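TRNA modification GTPase mnmE (Chlorobium tepidum, PDB 3GEE) is a GTP-hydrolysing enzyme that probably helps add a carboxymethylaminomethyl group to the wobble uridine of certain tRNAs. Local coordinates at residues A[122-134]-A[464-476]. Sequence-based numbering, arbitrary orientation.
Sequences LAEPGEFTRRAFL and VLNTIFDKFCIGK. With FON (N-{[4-({[(6R)-2-amino-5-formyl-4-oxo-1,4,5,6,7,8-hexahydropteridin-6-yl]methyl}amino)phenyl]carbonyl}-L-glutamic acid), chain C.
Helices 127-134 and 464-469 run roughly antiparallel, at 141°, their axes 10.6 Å apart at closest approach, and the tail after the second comes back so that Gly126 and Lys476 lie CA to CA 4.7 Å apart. This joins the folate-binding N-terminal domain to the end of the helical domain, and its centre is a helix N-terminus holding the chain's C-terminal carboxylate. Gly126 is the N-cap residue. Lys476 OXT takes the Phe128 backbone N at 2.9 Å and lies at the edge of the Phe128 ring, while Lys476 O is gripped twice by Thr129, through its backbone N from above the carbonyl plane and through OG1, in that plane, at 2.7 Å. With Thr129 OG1 beside its own backbone N (chi1 -55°), both donors converge on one oxygen. The helix end would probably stabilise this negative charge.

The aliphatic part of Arg130 crosses one face of the Phe469 ring obliquely, CB 4.0 Å from its centroid and the guanidinium plane turned 46° from it; a bend at chi3 brings NH1 to 3.5 Å from Phe469 CB. An alanine in place of Phe469 is likely to leave a gap beneath the Arg130 chain and let its guanidinium swing. Leu465 CD2 meets Phe133 CE2 at 3.6 Å, and Pro125 CG rests against Ile474 CG1. Lys476 NZ donates to the folate formyl oxygen O3, modelled at a doubtfully short 2.5 Å.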
# COMPACT_ATOMS: atom_id res chain seq x y z
N LEU A 122 14.28 5.25 13.17
CA LEU A 122 13.42 5.37 12.00
C LEU A 122 14.24 5.96 10.87
O LEU A 122 15.01 6.89 11.08
CB LEU A 122 12.18 6.22 12.31
CG LEU A 122 10.89 6.17 11.47
CD1 LEU A 122 10.92 7.18 10.34
CD2 LEU A 122 10.57 4.79 10.94
N ALA A 123 14.09 5.40 9.67
CA ALA A 123 14.86 5.84 8.52
C ALA A 123 14.44 7.23 8.05
O ALA A 123 13.25 7.55 8.01
CB ALA A 123 14.72 4.84 7.38
N GLU A 124 15.42 8.05 7.69
CA GLU A 124 15.15 9.33 7.04
C GLU A 124 14.64 9.03 5.63
O GLU A 124 14.75 7.90 5.16
CB GLU A 124 16.42 10.18 6.98
CG GLU A 124 16.93 10.64 8.35
CD GLU A 124 17.88 11.82 8.26
OE1 GLU A 124 18.62 12.07 9.25
OE2 GLU A 124 17.89 12.51 7.21
N PRO A 125 14.06 10.03 4.94
CA PRO A 125 13.51 9.67 3.63
C PRO A 125 14.62 9.43 2.62
O PRO A 125 15.61 10.17 2.59
CB PRO A 125 12.66 10.89 3.25
CG PRO A 125 12.63 11.77 4.46
CD PRO A 125 13.86 11.46 5.23
N GLY A 126 14.48 8.37 1.83
CA GLY A 126 15.47 8.00 0.82
C GLY A 126 16.82 7.51 1.34
O GLY A 126 17.74 7.31 0.55
N GLU A 127 16.93 7.30 2.65
CA GLU A 127 18.20 6.93 3.26
C GLU A 127 18.76 5.60 2.73
O GLU A 127 19.97 5.45 2.58
CB GLU A 127 18.10 6.90 4.78
CG GLU A 127 19.44 6.68 5.47
CD GLU A 127 19.40 6.96 6.96
OE1 GLU A 127 18.28 6.98 7.53
OE2 GLU A 127 20.49 7.15 7.55
N PHE A 128 17.88 4.65 2.46
CA PHE A 128 18.30 3.36 1.92
C PHE A 128 19.02 3.53 0.60
O PHE A 128 20.12 3.01 0.43
CB PHE A 128 17.12 2.41 1.79
CG PHE A 128 16.57 1.94 3.09
CD1 PHE A 128 17.11 0.83 3.74
CD2 PHE A 128 15.50 2.60 3.69
CE1 PHE A 128 16.60 0.40 4.96
CE2 PHE A 128 14.98 2.16 4.91
CZ PHE A 128 15.53 1.06 5.55
N THR A 129 18.42 4.26 -0.33
CA THR A 129 19.04 4.48 -1.63
C THR A 129 20.26 5.38 -1.48
O THR A 129 21.26 5.20 -2.18
CB THR A 129 18.06 5.08 -2.66
OG1 THR A 129 16.90 4.24 -2.77
CG2 THR A 129 18.73 5.18 -4.02
N ARG A 130 20.19 6.33 -0.56
CA ARG A 130 21.32 7.18 -0.24
C ARG A 130 22.53 6.34 0.16
O ARG A 130 23.66 6.60 -0.27
CB ARG A 130 20.96 8.14 0.90
CG ARG A 130 21.98 9.20 1.15
CD ARG A 130 21.80 9.79 2.53
NE ARG A 130 21.99 11.23 2.49
CZ ARG A 130 21.00 12.11 2.33
NH1 ARG A 130 19.75 11.70 2.20
NH2 ARG A 130 21.27 13.41 2.30
N ARG A 131 22.29 5.31 0.98
CA ARG A 131 23.36 4.43 1.41
C ARG A 131 23.88 3.60 0.25
O ARG A 131 25.08 3.37 0.14
CB ARG A 131 22.91 3.54 2.56
CG ARG A 131 22.91 4.26 3.89
CD ARG A 131 22.37 3.38 4.98
NE ARG A 131 22.43 4.06 6.27
CZ ARG A 131 22.14 3.49 7.43
NH1 ARG A 131 21.76 2.22 7.47
NH2 ARG A 131 22.23 4.18 8.56
N ALA A 132 22.96 3.16 -0.62
CA ALA A 132 23.33 2.39 -1.80
C ALA A 132 24.27 3.19 -2.70
O ALA A 132 25.22 2.64 -3.28
CB ALA A 132 22.10 1.97 -2.57
N PHE A 133 24.02 4.49 -2.80
CA PHE A 133 24.87 5.38 -3.57
C PHE A 133 26.19 5.65 -2.86
O PHE A 133 27.26 5.60 -3.48
CB PHE A 133 24.17 6.70 -3.89
CG PHE A 133 25.11 7.78 -4.33
CD1 PHE A 133 25.67 7.77 -5.60
CD2 PHE A 133 25.48 8.80 -3.46
CE1 PHE A 133 26.56 8.76 -6.01
CE2 PHE A 133 26.36 9.79 -3.85
CZ PHE A 133 26.91 9.77 -5.13
N LEU A 134 26.11 5.95 -1.56
CA LEU A 134 27.29 6.27 -0.76
C LEU A 134 28.27 5.09 -0.67
O LEU A 134 29.48 5.29 -0.69
CB LEU A 134 26.87 6.74 0.64
CG LEU A 134 26.85 8.24 0.98
CD1 LEU A 134 26.68 9.14 -0.23
CD2 LEU A 134 25.78 8.52 2.03
N VAL A 464 23.14 18.69 -2.86
CA VAL A 464 22.61 18.11 -4.08
C VAL A 464 21.93 16.80 -3.70
O VAL A 464 20.82 16.51 -4.16
CB VAL A 464 23.73 17.89 -5.13
CG1 VAL A 464 23.32 16.87 -6.18
CG2 VAL A 464 24.12 19.21 -5.79
N LEU A 465 22.58 16.02 -2.84
CA LEU A 465 22.04 14.75 -2.35
C LEU A 465 20.75 14.94 -1.57
O LEU A 465 19.79 14.18 -1.73
CB LEU A 465 23.05 14.01 -1.48
CG LEU A 465 24.36 13.48 -2.07
CD1 LEU A 465 25.15 12.78 -0.98
CD2 LEU A 465 24.10 12.54 -3.24
N ASN A 466 20.73 15.96 -0.71
CA ASN A 466 19.59 16.24 0.15
C ASN A 466 18.33 16.60 -0.64
O ASN A 466 17.25 16.08 -0.35
CB ASN A 466 19.93 17.34 1.15
CG ASN A 466 20.77 16.83 2.30
OD1 ASN A 466 22.00 16.92 2.27
ND2 ASN A 466 20.12 16.28 3.32
N THR A 467 18.47 17.46 -1.64
CA THR A 467 17.33 17.83 -2.48
C THR A 467 16.82 16.63 -3.28
O THR A 467 15.64 16.55 -3.60
CB THR A 467 17.62 19.02 -3.43
OG1 THR A 467 18.74 18.71 -4.27
CG2 THR A 467 17.92 20.30 -2.63
N ILE A 468 17.72 15.69 -3.60
CA ILE A 468 17.33 14.48 -4.31
C ILE A 468 16.59 13.49 -3.40
O ILE A 468 15.52 13.00 -3.76
CB ILE A 468 18.53 13.78 -4.99
CG1 ILE A 468 19.05 14.63 -6.15
CG2 ILE A 468 18.14 12.38 -5.50
CD1 ILE A 468 20.28 14.08 -6.83
N PHE A 469 17.15 13.21 -2.23
CA PHE A 469 16.61 12.17 -1.37
C PHE A 469 15.46 12.60 -0.45
O PHE A 469 14.64 11.77 -0.07
CB PHE A 469 17.73 11.46 -0.60
CG PHE A 469 18.66 10.69 -1.48
CD1 PHE A 469 18.20 9.63 -2.26
CD2 PHE A 469 20.01 11.02 -1.55
CE1 PHE A 469 19.06 8.92 -3.08
CE2 PHE A 469 20.88 10.31 -2.37
CZ PHE A 469 20.40 9.26 -3.14
N ASP A 470 15.40 13.89 -0.11
CA ASP A 470 14.24 14.42 0.62
C ASP A 470 12.96 14.22 -0.21
O ASP A 470 11.87 14.10 0.34
CB ASP A 470 14.42 15.90 0.97
CG ASP A 470 15.31 16.10 2.19
OD1 ASP A 470 15.96 17.17 2.28
OD2 ASP A 470 15.37 15.21 3.06
N LYS A 471 13.15 14.17 -1.53
CA LYS A 471 12.09 13.91 -2.49
C LYS A 471 11.58 12.47 -2.41
O LYS A 471 10.45 12.19 -2.79
CB LYS A 471 12.62 14.20 -3.90
CG LYS A 471 11.56 14.54 -4.93
CD LYS A 471 12.15 15.37 -6.07
CE LYS A 471 12.58 16.76 -5.58
NZ LYS A 471 12.89 17.69 -6.70
N PHE A 472 12.43 11.57 -1.92
CA PHE A 472 12.06 10.16 -1.71
C PHE A 472 11.20 10.05 -0.46
O PHE A 472 11.13 10.97 0.34
CB PHE A 472 13.32 9.32 -1.50
CG PHE A 472 14.05 8.95 -2.76
CD1 PHE A 472 14.48 9.92 -3.65
CD2 PHE A 472 14.34 7.62 -3.03
CE1 PHE A 472 15.16 9.56 -4.81
CE2 PHE A 472 15.03 7.26 -4.18
CZ PHE A 472 15.44 8.23 -5.07
N CYS A 473 10.56 8.90 -0.29
CA CYS A 473 9.75 8.65 0.90
C CYS A 473 10.43 7.68 1.85
O CYS A 473 11.24 6.85 1.42
CB CYS A 473 8.38 8.11 0.51
SG CYS A 473 8.45 6.60 -0.45
N ILE A 474 10.10 7.78 3.13
CA ILE A 474 10.63 6.91 4.18
C ILE A 474 10.34 5.45 3.84
O ILE A 474 9.18 5.06 3.67
CB ILE A 474 10.07 7.29 5.58
CG1 ILE A 474 10.59 8.67 5.99
CG2 ILE A 474 10.45 6.24 6.62
CD1 ILE A 474 9.80 9.32 7.12
N GLY A 475 11.41 4.66 3.73
CA GLY A 475 11.33 3.26 3.31
C GLY A 475 12.26 2.93 2.16
O GLY A 475 12.66 1.78 1.97
N LYS A 476 12.62 3.96 1.39
CA LYS A 476 13.50 3.80 0.24
C LYS A 476 14.82 4.55 0.42
O LYS A 476 15.58 4.75 -0.52
CB LYS A 476 12.79 4.25 -1.05
CG LYS A 476 13.39 3.64 -2.32
CD LYS A 476 13.86 2.19 -2.08
CE LYS A 476 14.29 1.49 -3.37
NZ LYS A 476 14.34 0.02 -3.15
OXT LYS A 476 15.15 4.98 1.53
N1 FON C . 13.38 -7.08 -3.08
C2 FON C . 13.83 -7.18 -1.81
NA2 FON C . 13.38 -8.20 -1.04
N3 FON C . 14.72 -6.30 -1.28
C4 FON C . 15.21 -5.26 -1.99
O4 FON C . 16.02 -4.48 -1.44
C4A FON C . 14.73 -5.09 -3.40
N5 FON C . 15.11 -4.12 -4.33
C6 FON C . 15.27 -4.73 -5.67
C7 FON C . 13.82 -4.96 -6.09
N8 FON C . 13.31 -5.98 -5.18
C8A FON C . 13.77 -6.10 -3.90
C9 FON C . 16.07 -3.91 -6.69
N10 FON C . 17.36 -3.48 -6.17
C11 FON C . 20.56 -5.74 -4.71
C12 FON C . 20.70 -4.89 -5.81
C13 FON C . 19.62 -4.15 -6.28
C14 FON C . 18.37 -4.25 -5.68
C15 FON C . 18.23 -5.09 -4.56
C16 FON C . 19.31 -5.84 -4.08
C FON C . 21.76 -6.51 -4.24
O FON C . 21.64 -7.34 -3.35
N FON C . 22.94 -6.23 -4.81
CA FON C . 24.02 -7.17 -5.12
CB FON C . 23.61 -8.19 -6.18
CG FON C . 24.60 -9.35 -6.34
CD FON C . 23.87 -10.66 -6.62
OE1 FON C . 23.36 -11.27 -5.65
OE2 FON C . 23.81 -11.08 -7.80
CT FON C . 25.23 -6.40 -5.59
O1 FON C . 26.36 -6.69 -5.13
O2 FON C . 25.06 -5.48 -6.43
CP1 FON C . 15.26 -2.90 -4.04
O3 FON C . 14.56 -2.05 -4.55